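Local atomic coordinates of CRISPR system Cmr subunit Cmr1-1 (Pyrococcus furiosus, PDB entry 4W8Z), a protein that binds RNA and, together with Cmr6, caps the elongated type III-B Cmr ribonucleoprotein complex, part of the CRISPR defence against invading nucleic acids. Residues E11-S16 with I168-S173; T83-P88 with R126-L131. One frame throughout, in Å; residues are numbered along the deposited sequence.

Contact 1: residues E11-S16 with I168-S173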
ATOM      1  N   GLU A  11       5.033 -21.042  -3.291  1.00 86.45           N
ATOM      2  CA  GLU A  11       6.236 -20.355  -3.743  1.00 88.73           C
ATOM      3  C   GLU A  11       5.918 -19.242  -4.738  1.00 83.10           C
ATOM      4  O   GLU A  11       5.075 -19.407  -5.618  1.00 88.72           O
ATOM      5  CB  GLU A  11       7.208 -21.355  -4.365  1.00 97.27           C
ATOM      6  CG  GLU A  11       7.366 -22.649  -3.577  1.00108.88           C
ATOM      7  CD  GLU A  11       8.486 -23.524  -4.108  1.00119.63           C
ATOM      8  OE1 GLU A  11       9.648 -23.067  -4.106  1.00124.36           O
ATOM      9  OE2 GLU A  11       8.203 -24.667  -4.528  1.00116.95           O
ATOM     10  N   PHE A  12       6.598 -18.109  -4.591  1.00 80.38           N
ATOM     11  CA  PHE A  12       6.365 -16.952  -5.449  1.00 77.81           C
ATOM     12  C   PHE A  12       7.656 -16.254  -5.855  1.00 81.08           C
ATOM     13  O   PHE A  12       8.606 -16.181  -5.077  1.00 81.98           O
ATOM     14  CB  PHE A  12       5.463 -15.930  -4.749  1.00 80.16           C
ATOM     15  CG  PHE A  12       4.104 -16.451  -4.397  1.00 75.82           C
ATOM     16  CD1 PHE A  12       3.042 -16.290  -5.267  1.00 68.23           C
ATOM     17  CD2 PHE A  12       3.887 -17.092  -3.189  1.00 71.53           C
ATOM     18  CE1 PHE A  12       1.789 -16.766  -4.945  1.00 67.55           C
ATOM     19  CE2 PHE A  12       2.635 -17.571  -2.860  1.00 74.22           C
ATOM     20  CZ  PHE A  12       1.586 -17.407  -3.739  1.00 75.58           C
ATOM     21  N   GLU A  13       7.679 -15.733  -7.076  1.00 76.36           N
ATOM     22  CA  GLU A  13       8.680 -14.748  -7.458  1.00 77.14           C
ATOM     23  C   GLU A  13       7.978 -13.431  -7.748  1.00 76.59           C
ATOM     24  O   GLU A  13       7.143 -13.355  -8.650  1.00 72.81           O
ATOM     25  CB  GLU A  13       9.483 -15.198  -8.679  1.00 80.28           C
ATOM     26  CG  GLU A  13      10.817 -15.837  -8.349  1.00 84.50           C
ATOM     27  CD  GLU A  13      11.783 -15.801  -9.522  1.00 98.27           C
ATOM     28  OE1 GLU A  13      12.464 -16.823  -9.773  1.00109.84           O
ATOM     29  OE2 GLU A  13      11.864 -14.745 -10.188  1.00 91.74           O
ATOM     30  N   ILE A  14       8.292 -12.400  -6.972  1.00 74.84           N
ATOM     31  CA  ILE A  14       7.724 -11.084  -7.237  1.00 75.84           C
ATOM     32  C   ILE A  14       8.791 -10.157  -7.805  1.00 77.36           C
ATOM     33  O   ILE A  14       9.983 -10.348  -7.578  1.00 80.05           O
ATOM     34  CB  ILE A  14       7.092 -10.457  -5.976  1.00 70.32           C
ATOM     35  CG1 ILE A  14       8.167  -9.901  -5.040  1.00 81.70           C
ATOM     36  CG2 ILE A  14       6.212 -11.472  -5.265  1.00 69.04           C
ATOM     37  CD1 ILE A  14       7.609  -9.195  -3.816  1.00 74.70           C
ATOM     38  N   GLU A  15       8.354  -9.170  -8.575  1.00 76.34           N
ATOM     39  CA  GLU A  15       9.264  -8.244  -9.226  1.00 77.76           C
ATOM     40  C   GLU A  15       8.824  -6.808  -8.958  1.00 85.93           C
ATOM     41  O   GLU A  15       7.626  -6.513  -8.926  1.00 83.99           O
ATOM     42  CB  GLU A  15       9.318  -8.526 -10.729  1.00 81.98           C
ATOM     43  CG  GLU A  15      10.153  -7.543 -11.529  1.00 88.59           C
ATOM     44  CD  GLU A  15      10.149  -7.844 -13.019  1.00 95.39           C
ATOM     45  OE1 GLU A  15      10.417  -9.005 -13.398  1.00 90.99           O
ATOM     46  OE2 GLU A  15       9.869  -6.918 -13.812  1.00 99.51           O
ATOM     47  N   SER A  16       9.793  -5.921  -8.755  1.00 76.22           N
ATOM     48  CA  SER A  16       9.503  -4.508  -8.553  1.00 68.52           C
ATOM     49  C   SER A  16       9.057  -3.841  -9.854  1.00 74.20           C
ATOM     50  O   SER A  16       9.723  -3.949 -10.885  1.00 75.13           O
ATOM     51  CB  SER A  16      10.725  -3.783  -7.986  1.00 68.90           C
ATOM     52  OG  SER A  16      11.104  -4.328  -6.735  1.00 72.02           O
ATOM     53  N   ILE A 168       3.621 -10.297  -9.564  1.00 77.98           N
ATOM     54  CA  ILE A 168       4.049 -11.692  -9.528  1.00 75.90           C
ATOM     55  C   ILE A 168       4.457 -12.144 -10.924  1.00 76.03           C
ATOM     56  O   ILE A 168       3.635 -12.147 -11.836  1.00 80.03           O
ATOM     57  CB  ILE A 168       2.937 -12.611  -8.994  1.00 66.45           C
ATOM     58  CG1 ILE A 168       2.601 -12.251  -7.545  1.00 65.72           C
ATOM     59  CG2 ILE A 168       3.349 -14.067  -9.102  1.00 63.66           C
ATOM     60  CD1 ILE A 168       1.423 -13.016  -6.986  1.00 59.22           C
ATOM     61  N   VAL A 169       5.721 -12.513 -11.100  1.00 79.72           N
ATOM     62  CA  VAL A 169       6.182 -12.957 -12.411  1.00 87.35           C
ATOM     63  C   VAL A 169       5.946 -14.453 -12.606  1.00 86.02           C
ATOM     64  O   VAL A 169       5.527 -14.882 -13.678  1.00 93.94           O
ATOM     65  CB  VAL A 169       7.677 -12.632 -12.643  1.00 86.70           C
ATOM     66  CG1 VAL A 169       7.842 -11.177 -13.042  1.00 89.59           C
ATOM     67  CG2 VAL A 169       8.504 -12.947 -11.412  1.00 87.43           C
ATOM     68  N   ARG A 170       6.208 -15.248 -11.575  1.00 85.48           N
ATOM     69  CA  ARG A 170       5.881 -16.667 -11.635  1.00 83.17           C
ATOM     70  C   ARG A 170       5.677 -17.237 -10.243  1.00 81.87           C
ATOM     71  O   ARG A 170       6.217 -16.723  -9.260  1.00 86.63           O
ATOM     72  CB  ARG A 170       6.966 -17.452 -12.368  1.00 87.60           C
ATOM     73  CG  ARG A 170       8.254 -17.631 -11.589  1.00 95.61           C
ATOM     74  CD  ARG A 170       9.261 -18.421 -12.407  1.00107.32           C
ATOM     75  NE  ARG A 170       9.550 -17.753 -13.671  1.00101.96           N
ATOM     76  CZ  ARG A 170      10.526 -16.867 -13.832  1.00104.49           C
ATOM     77  NH1 ARG A 170      11.312 -16.559 -12.809  1.00105.47           N
ATOM     78  NH2 ARG A 170      10.719 -16.297 -15.013  1.00104.83           N
ATOM     79  N   ALA A 171       4.891 -18.303 -10.170  1.00 77.19           N
ATOM     80  CA  ALA A 171       4.525 -18.895  -8.896  1.00 76.00           C
ATOM     81  C   ALA A 171       4.102 -20.348  -9.051  1.00 83.90           C
ATOM     82  O   ALA A 171       3.829 -20.818 -10.157  1.00 81.69           O
ATOM     83  CB  ALA A 171       3.408 -18.095  -8.250  1.00 69.01           C
ATOM     84  N   SER A 172       4.074 -21.054  -7.926  1.00 84.06           N
ATOM     85  CA  SER A 172       3.449 -22.366  -7.834  1.00 80.51           C
ATOM     86  C   SER A 172       2.549 -22.350  -6.611  1.00 83.36           C
ATOM     87  O   SER A 172       3.012 -22.535  -5.484  1.00 87.82           O
ATOM     88  CB  SER A 172       4.487 -23.481  -7.733  1.00 82.11           C
ATOM     89  OG  SER A 172       3.861 -24.739  -7.527  1.00 83.31           O
ATOM     90  N   SER A 173       1.264 -22.105  -6.836  1.00 78.54           N
ATOM     91  CA  SER A 173       0.342 -21.878  -5.734  1.00 79.60           C
ATOM     92  C   SER A 173      -0.934 -22.691  -5.864  1.00 88.24           C
ATOM     93  O   SER A 173      -1.824 -22.344  -6.641  1.00 90.92           O
ATOM     94  CB  SER A 173      -0.008 -20.394  -5.641  1.00 74.57           C
ATOM     95  OG  SER A 173      -0.936 -20.164  -4.599  1.00 74.94           O
TER

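Contact 2: residues T83-P88 with R126-L131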
ATOM      1  N   THR A  83      14.067 -14.175  -0.048  1.00 85.41           N
ATOM      2  CA  THR A  83      15.427 -13.956  -0.519  1.00 91.03           C
ATOM      3  C   THR A  83      15.415 -13.126  -1.797  1.00 87.71           C
ATOM      4  O   THR A  83      14.750 -13.485  -2.769  1.00 83.73           O
ATOM      5  CB  THR A  83      16.176 -15.287  -0.775  1.00 88.91           C
ATOM      6  OG1 THR A  83      15.400 -16.116  -1.643  1.00 89.58           O
ATOM      7  CG2 THR A  83      16.429 -16.025   0.535  1.00 94.20           C
ATOM      8  N   PRO A  84      16.135 -11.994  -1.786  1.00 87.95           N
ATOM      9  CA  PRO A  84      16.301 -11.186  -2.998  1.00 87.17           C
ATOM     10  C   PRO A  84      17.155 -11.917  -4.032  1.00 94.73           C
ATOM     11  O   PRO A  84      18.109 -12.605  -3.669  1.00 92.87           O
ATOM     12  CB  PRO A  84      16.998  -9.924  -2.488  1.00 84.48           C
ATOM     13  CG  PRO A  84      17.698 -10.357  -1.242  1.00 85.59           C
ATOM     14  CD  PRO A  84      16.809 -11.392  -0.622  1.00 85.95           C
ATOM     15  N   LEU A  85      16.800 -11.778  -5.305  1.00 92.97           N
ATOM     16  CA  LEU A  85      17.512 -12.455  -6.378  1.00 85.85           C
ATOM     17  C   LEU A  85      18.325 -11.454  -7.186  1.00 90.83           C
ATOM     18  O   LEU A  85      19.126 -11.828  -8.045  1.00 91.01           O
ATOM     19  CB  LEU A  85      16.528 -13.200  -7.279  1.00 80.42           C
ATOM     20  CG  LEU A  85      15.588 -14.136  -6.518  1.00 84.25           C
ATOM     21  CD1 LEU A  85      14.595 -14.838  -7.453  1.00 76.31           C
ATOM     22  CD2 LEU A  85      16.382 -15.147  -5.697  1.00 81.29           C
ATOM     23  N   SER A  86      18.118 -10.176  -6.897  1.00 89.34           N
ATOM     24  CA  SER A  86      18.845  -9.114  -7.570  1.00 85.40           C
ATOM     25  C   SER A  86      19.821  -8.448  -6.619  1.00 87.31           C
ATOM     26  O   SER A  86      19.684  -8.543  -5.399  1.00 87.28           O
ATOM     27  CB  SER A  86      17.881  -8.075  -8.140  1.00 83.69           C
ATOM     28  OG  SER A  86      17.026  -8.653  -9.111  1.00 95.91           O
ATOM     29  N   SER A  87      20.812  -7.775  -7.186  1.00 96.55           N
ATOM     30  CA  SER A  87      21.741  -6.983  -6.396  1.00107.74           C
ATOM     31  C   SER A  87      21.320  -5.519  -6.433  1.00100.62           C
ATOM     32  O   SER A  87      20.863  -5.028  -7.469  1.00 98.30           O
ATOM     33  CB  SER A  87      23.170  -7.148  -6.916  1.00114.71           C
ATOM     34  OG  SER A  87      23.248  -6.823  -8.294  1.00121.50           O
ATOM     35  N   PRO A  88      21.450  -4.823  -5.295  1.00 91.01           N
ATOM     36  CA  PRO A  88      21.151  -3.389  -5.258  1.00 89.40           C
ATOM     37  C   PRO A  88      21.994  -2.633  -6.275  1.00 98.24           C
ATOM     38  O   PRO A  88      23.135  -3.020  -6.511  1.00109.65           O
ATOM     39  CB  PRO A  88      21.514  -2.990  -3.828  1.00 91.94           C
ATOM     40  CG  PRO A  88      21.356  -4.248  -3.040  1.00 94.54           C
ATOM     41  CD  PRO A  88      21.776  -5.357  -3.961  1.00 89.69           C
ATOM     42  N   ARG A 126      14.043  -8.676  -8.491  1.00 73.96           N
ATOM     43  CA  ARG A 126      13.203  -9.826  -8.180  1.00 75.33           C
ATOM     44  C   ARG A 126      13.461 -10.386  -6.788  1.00 73.39           C
ATOM     45  O   ARG A 126      14.573 -10.305  -6.271  1.00 79.29           O
ATOM     46  CB  ARG A 126      13.394 -10.920  -9.228  1.00 88.01           C
ATOM     47  CG  ARG A 126      12.812 -10.558 -10.577  1.00 85.78           C
ATOM     48  CD  ARG A 126      12.785 -11.743 -11.507  1.00 95.02           C
ATOM     49  NE  ARG A 126      12.248 -11.362 -12.808  1.00110.93           N
ATOM     50  CZ  ARG A 126      12.061 -12.205 -13.818  1.00116.59           C
ATOM     51  NH1 ARG A 126      12.368 -13.489 -13.683  1.00110.37           N
ATOM     52  NH2 ARG A 126      11.564 -11.760 -14.964  1.00113.87           N
ATOM     53  N   PHE A 127      12.411 -10.944  -6.192  1.00 77.34           N
ATOM     54  CA  PHE A 127      12.467 -11.505  -4.844  1.00 72.45           C
ATOM     55  C   PHE A 127      11.736 -12.839  -4.817  1.00 79.93           C
ATOM     56  O   PHE A 127      10.674 -12.981  -5.423  1.00 84.72           O
ATOM     57  CB  PHE A 127      11.846 -10.547  -3.819  1.00 67.29           C
ATOM     58  CG  PHE A 127      12.477  -9.178  -3.800  1.00 68.62           C
ATOM     59  CD1 PHE A 127      12.108  -8.218  -4.731  1.00 64.01           C
ATOM     60  CD2 PHE A 127      13.436  -8.850  -2.853  1.00 70.11           C
ATOM     61  CE1 PHE A 127      12.690  -6.964  -4.728  1.00 61.87           C
ATOM     62  CE2 PHE A 127      14.016  -7.592  -2.838  1.00 65.09           C
ATOM     63  CZ  PHE A 127      13.642  -6.650  -3.778  1.00 68.12           C
ATOM     64  N   ARG A 128      12.308 -13.819  -4.127  1.00 85.02           N
ATOM     65  CA  ARG A 128      11.628 -15.089  -3.919  1.00 78.98           C
ATOM     66  C   ARG A 128      10.913 -15.089  -2.579  1.00 77.57           C
ATOM     67  O   ARG A 128      11.507 -14.767  -1.551  1.00 88.20           O
ATOM     68  CB  ARG A 128      12.610 -16.255  -3.983  1.00 87.29           C
ATOM     69  CG  ARG A 128      12.010 -17.569  -3.520  1.00 97.51           C
ATOM     70  CD  ARG A 128      12.486 -18.719  -4.384  1.00116.89           C
ATOM     71  NE  ARG A 128      12.526 -18.337  -5.793  1.00127.94           N
ATOM     72  CZ  ARG A 128      12.728 -19.186  -6.794  1.00120.41           C
ATOM     73  NH1 ARG A 128      12.897 -20.477  -6.545  1.00124.58           N
ATOM     74  NH2 ARG A 128      12.756 -18.742  -8.043  1.00120.56           N
ATOM     75  N   VAL A 129       9.633 -15.440  -2.591  1.00 72.17           N
ATOM     76  CA  VAL A 129       8.868 -15.550  -1.358  1.00 73.49           C
ATOM     77  C   VAL A 129       8.307 -16.958  -1.219  1.00 78.32           C
ATOM     78  O   VAL A 129       7.588 -17.437  -2.096  1.00 83.87           O
ATOM     79  CB  VAL A 129       7.715 -14.530  -1.305  1.00 70.97           C
ATOM     80  CG1 VAL A 129       6.912 -14.716  -0.033  1.00 66.00           C
ATOM     81  CG2 VAL A 129       8.255 -13.109  -1.393  1.00 70.07           C
ATOM     82  N   VAL A 130       8.649 -17.624  -0.120  1.00 77.52           N
ATOM     83  CA  VAL A 130       8.208 -18.994   0.110  1.00 82.15           C
ATOM     84  C   VAL A 130       7.451 -19.090   1.426  1.00 87.28           C
ATOM     85  O   VAL A 130       7.917 -18.595   2.455  1.00 89.27           O
ATOM     86  CB  VAL A 130       9.398 -19.978   0.130  1.00 78.43           C
ATOM     87  CG1 VAL A 130       8.926 -21.381   0.478  1.00 78.50           C
ATOM     88  CG2 VAL A 130      10.122 -19.970  -1.210  1.00 77.66           C
ATOM     89  N   LEU A 131       6.282 -19.724   1.386  1.00 81.59           N
ATOM     90  CA  LEU A 131       5.435 -19.863   2.566  1.00 76.39           C
ATOM     91  C   LEU A 131       5.237 -21.330   2.913  1.00 78.18           C
ATOM     92  O   LEU A 131       4.901 -22.135   2.046  1.00 78.75           O
ATOM     93  CB  LEU A 131       4.077 -19.196   2.338  1.00 77.52           C
ATOM     94  CG  LEU A 131       4.088 -17.799   1.712  1.00 81.52           C
ATOM     95  CD1 LEU A 131       2.669 -17.322   1.414  1.00 81.76           C
ATOM     96  CD2 LEU A 131       4.809 -16.818   2.622  1.00 85.76           C
TER

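Contact 1: residues E11-S16 with I168-S173
Glu13 and Arg170 face each other across two antiparallel strands, and both their backbones and their side chains meet. Glu13 N donates to Arg170 O at 2.8 Å, nearly in line with the carbonyl. On the same face of the sheet the two side chains run side by side, and Glu13 OE2 forms a salt bridge to Arg170 NH1 at 3.2 Å. The carboxylate and guanidinium planes stand 87° apart, so a single nitrogen sits near both oxygens instead of a flat two-pronged pair forming. Glu13 is shared, because its OE1 also bridges to Arg128.

The carbonyl of Glu13 bonds not to Arg170 but to Val169 N (3.0 Å), and from there Ile14 pairs with Ile168. This slip by one residue is a beta bulge. It directs the Val169 side chain toward the other strand, where CG1 lies 3.4 Å from Glu15 OE1, an oxygen that has its salt bridge with Arg126.

On the other face the contact is apolar. Phe12 CG is anti to its carbonyl carbon (chi1 -61°), and CD1 of the ring meets Ala171 CB at 3.5 Å and Ile168 CD1 at 4.0 Å. CZ approaches Ser173 OG, which bonds to Glu10 and to Leu176 N, capping the N-terminus of helix 174-178.

Strand 166-172 borders the sheet here, while strand 8-16 is also bonded to strand 126-133. Helix 136-152 packs over the apolar face, with Thr143 and Leu146 on Phe12 and Val150 on Ile168.

Contact 2: residues T83-P88 with R126-L131
Arg126 O accepts the backbone N-H of Leu85 at 2.8 Å, with an N-H...O angle of 168°, in a pairing that outlasts the strand from which Leu85 emerges. One step earlier the ladder is regular: Thr83 and Arg128 form an antiparallel hydrogen-bonded pair, with Arg128 N to Thr83 O at 2.8 Å and Thr83 N to Arg128 O at 3.0 Å. Between these rungs Pro84 stands opposite Phe127 in a non-hydrogen-bonded pair, where a residue without an N-H costs the pairing nothing.

Beyond Leu85 the chain turns (psi -8°), taking its carbonyl away from Arg126, and a side chain supplies the next acceptor. Ser86 OG, anti to its carbonyl carbon, receives the N-H of Arg126 at 3.0 Å.

The side chains divide between the two faces. Pro84 CB touches the Phe127 ring at CD2, 3.7 Å away, and Tyr121 adds to this cluster, meeting Phe127 edge-to-face. On the other face Thr83 and Arg128 lie alongside each other, with Thr83 OG1 at 3.6 Å from Arg128 CB. Leu85 reaches from the loop over the strand, its CG 4.1 Å from Arg128 N. The charged ends of both arginines find their partners on strand 8-16, Arg126 at Glu15 and Arg128 at Glu13.

The chemistry is therefore split: backbone bonds, extended by one serine hydroxyl, join the end of the border strand and the loop after it to strand 126-133, whereas the arginine charges reach the neighbouring strand, where Glu13 and Glu15 probably offset them, including the close approach of Arg126 to Arg170.

In the fold
Contacts 1 and 2 are the two outer pairings of one four-stranded antiparallel sheet, ordered 79-84, 126-133, 8-16, 166-172. With helices 38-54 and 136-152 on one face, this 2-3-1-4 order is that of the ferredoxin-like fold of RAMP proteins. Both segments of contact 2 fall within the chain between the two segments of contact 1, and the contact centres lie 10 Å apart. The inner strands join them: Phe12 N lies 2.8 Å from Val129 O, a probable hydrogen bond, and the salt bridge from Glu13 OE1 to Arg128 NH2 measures 2.6 Å. Leu85 CD1 packs 3.6 Å from Glu13 CD. The face turned away from those helices carries Glu13, Arg126, Arg128 and Arg170, together with Leu85.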